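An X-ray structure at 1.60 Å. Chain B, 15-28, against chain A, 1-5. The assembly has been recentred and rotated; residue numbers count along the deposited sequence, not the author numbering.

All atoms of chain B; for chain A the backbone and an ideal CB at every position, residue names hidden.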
# COMPACT_ATOMS: atom_id res chain seq x y z
N ARG B 15 -1.23 -2.58 9.47
CA ARG B 15 0.12 -3.14 9.38
C ARG B 15 0.46 -3.47 7.93
O ARG B 15 1.56 -3.22 7.47
CB ARG B 15 0.32 -4.34 10.29
CG ARG B 15 1.69 -4.94 10.05
CD ARG B 15 2.19 -5.74 11.20
NE ARG B 15 2.53 -4.86 12.29
CZ ARG B 15 3.66 -4.15 12.37
NH1 ARG B 15 4.60 -4.22 11.42
NH2 ARG B 15 3.84 -3.34 13.40
N LYS B 16 -0.48 -4.08 7.21
CA LYS B 16 -0.25 -4.41 5.81
C LYS B 16 0.12 -3.16 5.00
O LYS B 16 1.12 -3.12 4.24
CB LYS B 16 -1.49 -5.13 5.23
CG LYS B 16 -1.37 -5.50 3.74
CD LYS B 16 -0.27 -6.48 3.50
CE LYS B 16 -0.06 -6.76 2.01
NZ LYS B 16 1.19 -7.52 1.81
N ALA B 17 -0.66 -2.11 5.21
CA ALA B 17 -0.43 -0.85 4.56
C ALA B 17 0.90 -0.22 4.95
O ALA B 17 1.62 0.31 4.09
CB ALA B 17 -1.57 0.11 4.85
N ALA B 18 1.21 -0.29 6.23
CA ALA B 18 2.47 0.26 6.74
C ALA B 18 3.69 -0.39 6.10
O ALA B 18 4.61 0.29 5.67
CB ALA B 18 2.54 0.15 8.26
N VAL B 19 3.67 -1.71 6.01
CA VAL B 19 4.79 -2.42 5.37
C VAL B 19 4.87 -2.12 3.87
O VAL B 19 5.96 -1.94 3.32
CB VAL B 19 4.72 -3.92 5.68
CG1 VAL B 19 5.84 -4.67 4.95
CG2 VAL B 19 4.81 -4.13 7.19
N ALA B 20 3.72 -2.02 3.22
CA ALA B 20 3.67 -1.61 1.82
C ALA B 20 4.24 -0.21 1.62
O ALA B 20 5.00 0.01 0.68
CB ALA B 20 2.26 -1.68 1.31
N LEU B 21 3.94 0.71 2.54
CA LEU B 21 4.51 2.05 2.49
C LEU B 21 6.03 2.01 2.62
O LEU B 21 6.75 2.70 1.91
CB LEU B 21 3.91 2.97 3.56
CG LEU B 21 2.49 3.45 3.29
CD1 LEU B 21 1.98 4.13 4.55
CD2 LEU B 21 2.40 4.39 2.12
N ARG B 22 6.50 1.19 3.53
CA ARG B 22 7.95 1.07 3.78
C ARG B 22 8.67 0.60 2.52
O ARG B 22 9.72 1.14 2.14
CB ARG B 22 8.21 0.13 4.93
CG ARG B 22 7.81 0.69 6.28
CD ARG B 22 8.61 0.09 7.40
NE ARG B 22 9.98 0.27 6.98
CZ ARG B 22 10.93 -0.66 6.93
NH1 ARG B 22 12.10 -0.30 6.41
NH2 ARG B 22 10.72 -1.89 7.39
N SER B 23 8.06 -0.36 1.82
CA SER B 23 8.62 -0.80 0.54
C SER B 23 8.56 0.29 -0.51
O SER B 23 9.52 0.50 -1.25
CB SER B 23 7.91 -2.05 -0.01
OG SER B 23 8.17 -3.18 0.78
N LEU B 24 7.45 1.05 -0.55
CA LEU B 24 7.35 2.22 -1.43
C LEU B 24 8.47 3.23 -1.18
O LEU B 24 9.09 3.69 -2.13
CB LEU B 24 5.98 2.88 -1.27
CG LEU B 24 5.76 4.17 -2.05
CD1 LEU B 24 5.82 3.89 -3.55
CD2 LEU B 24 4.45 4.84 -1.66
N PHE B 25 8.73 3.52 0.08
CA PHE B 25 9.76 4.52 0.41
C PHE B 25 11.14 4.03 0.00
O PHE B 25 11.96 4.82 -0.50
CB PHE B 25 9.74 4.86 1.89
CG PHE B 25 8.40 5.34 2.43
CD1 PHE B 25 7.47 5.92 1.60
CD2 PHE B 25 8.13 5.25 3.78
CE1 PHE B 25 6.26 6.38 2.12
CE2 PHE B 25 6.91 5.66 4.30
CZ PHE B 25 5.98 6.23 3.47
N THR B 26 11.40 2.74 0.17
CA THR B 26 12.68 2.16 -0.27
C THR B 26 12.84 2.26 -1.79
O THR B 26 13.89 2.66 -2.29
CB THR B 26 12.81 0.73 0.20
OG1 THR B 26 12.66 0.68 1.63
CG2 THR B 26 14.18 0.17 -0.21
N PHE B 27 11.76 1.97 -2.53
CA PHE B 27 11.72 2.10 -3.98
C PHE B 27 11.91 3.54 -4.46
O PHE B 27 12.68 3.81 -5.37
CB PHE B 27 10.39 1.50 -4.50
CG PHE B 27 10.25 1.54 -5.99
CD1 PHE B 27 10.80 0.54 -6.78
CD2 PHE B 27 9.53 2.55 -6.59
CE1 PHE B 27 10.65 0.56 -8.16
CE2 PHE B 27 9.38 2.58 -7.96
CZ PHE B 27 9.94 1.59 -8.74
N VAL B 28 11.20 4.46 -3.82
CA VAL B 28 11.35 5.87 -4.12
C VAL B 28 12.81 6.29 -3.92
O VAL B 28 13.36 6.99 -4.77
CB VAL B 28 10.42 6.75 -3.27
CG1 VAL B 28 10.82 8.21 -3.34
CG2 VAL B 28 9.00 6.56 -3.75
N UNK A 1 0.11 -6.36 -2.32
CA UNK A 1 0.03 -4.89 -2.32
C UNK A 1 1.41 -4.39 -2.62
O UNK A 1 2.28 -4.33 -1.75
CB UNK A 1 -0.49 -4.33 -0.99
N UNK A 2 1.63 -4.09 -3.89
CA UNK A 2 2.89 -3.55 -4.34
C UNK A 2 2.62 -2.17 -4.90
O UNK A 2 2.19 -2.00 -6.05
CB UNK A 2 3.56 -4.46 -5.38
N UNK A 3 2.83 -1.14 -4.08
CA UNK A 3 2.37 0.18 -4.43
C UNK A 3 3.01 0.74 -5.70
O UNK A 3 2.32 1.36 -6.52
CB UNK A 3 2.63 1.13 -3.26
N UNK A 4 4.32 0.51 -5.94
CA UNK A 4 4.86 1.09 -7.19
C UNK A 4 4.18 0.66 -8.50
O UNK A 4 4.31 1.39 -9.47
CB UNK A 4 6.34 0.73 -7.29
N UNK A 5 3.50 -0.49 -8.51
CA UNK A 5 2.79 -1.00 -9.68
C UNK A 5 1.33 -0.56 -9.78
O UNK A 5 0.67 -0.88 -10.77
CB UNK A 5 2.85 -2.53 -9.67

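Residues 15-28 of chain B form one continuous helical stretch, and positions 1, 3 and 4 of chain A contact residues between B:Lys16 and B:Phe27.

At position 1 the CA-to-CB bond points toward the helix, and the ideal CB already lies 3.9 Å from B:Lys16 CE and 4.5 Å from B:Ala20 CB. The methyl of B:Ala20 takes up little room, so an unbranched apolar chain could run across it toward B:Ala17; a positive charge would be less welcome beside the amine of B:Lys16. The residue is A:Met1, modelled as selenomethionine. Its extended chain (t, t, t) passes over B:Ala20, with A:Met1 CG 3.9 Å from B:Ala20 CB, and A:Met1 CE ends 4.1 Å from B:Ala17 CA. The aliphatic part of B:Lys16 packs against its base, B:Lys16 CE to A:Met1 CB being 3.8 Å. B:Lys16 NZ and A:Met1 N, both positively charged groups, are 4.4 Å apart, which does not favour the pairing; the contacts made here are between carbon atoms.

Position 2 points away, and its ideal CB has nothing of chain B's stretch within 5.5 Å. Phi/psi of -118/97 is an extended conformation open to most residues, polar ones included. It is A:His2, whose ring makes no contact with the helix.

Position 3 faces the helix again, its ideal CB 4.2 Å from B:Leu24 CD1 and 4.7 Å from B:Ala20 O. The surroundings are largely hydrocarbon, suiting leucine, isoleucine, methionine or perhaps valine. A:Ile3 (m, t) sends CD1 to 3.8 Å from B:Ala20 CB and 4.2 Å from B:Leu21 CD2, while A:Ile3 CG2 lies 3.9 Å from B:Leu24 CD2. No direct hydrogen bond joins the stretches, but a water bridges them: the water oxygen accepts from A:Ile3 N at 2.9 Å and donates to B:Ala20 O at 2.8 Å.

Position 4 directs its ideal CB to 3.6 Å from B:Phe27 CE2, with B:Leu24 CD1 4.9 Å away. An aromatic surface at this range favours a compact apolar group, and phi/psi of -58/-22 admits proline as well as alanine or valine. A:Pro4 lies over one face of the phenyl ring: A:Pro4 CB makes a CH-pi contact 3.9 Å from the centroid of the B:Phe27 ring, and A:Pro4 CG is 3.7 Å from B:Phe27 CD2. A:Pro4 CD also meets B:Leu24 CD1 at 4.1 Å.

Position 5 is out of reach of the helix, which leaves the choice open. A:Ala5 makes no contact, but A:Ala5 N donates to A:His2 O at 3.2 Å, closing the turn.

Chain A, residues 1-5: MHIPA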
# COMPACT_ATOMS: atom_id res chain seq x y z
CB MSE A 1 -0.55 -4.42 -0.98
CG MSE A 1 -0.67 -2.91 -0.87
SE MSE A 1 -1.54 -2.58 0.87
CE MSE A 1 -1.94 -0.68 0.73
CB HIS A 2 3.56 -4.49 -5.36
CG HIS A 2 4.87 -3.98 -5.88
ND1 HIS A 2 5.14 -3.81 -7.22
CD2 HIS A 2 5.98 -3.60 -5.22
CE1 HIS A 2 6.37 -3.36 -7.36
NE2 HIS A 2 6.91 -3.22 -6.16
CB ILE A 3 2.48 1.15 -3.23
CG1 ILE A 3 1.64 0.63 -2.05
CG2 ILE A 3 2.05 2.56 -3.64
CD1 ILE A 3 1.85 1.42 -0.78
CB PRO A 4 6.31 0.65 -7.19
CG PRO A 4 6.65 0.44 -5.75
CD PRO A 4 5.39 0.05 -5.03
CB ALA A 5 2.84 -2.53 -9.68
O HOH W 1 4.67 -1.27 -1.80
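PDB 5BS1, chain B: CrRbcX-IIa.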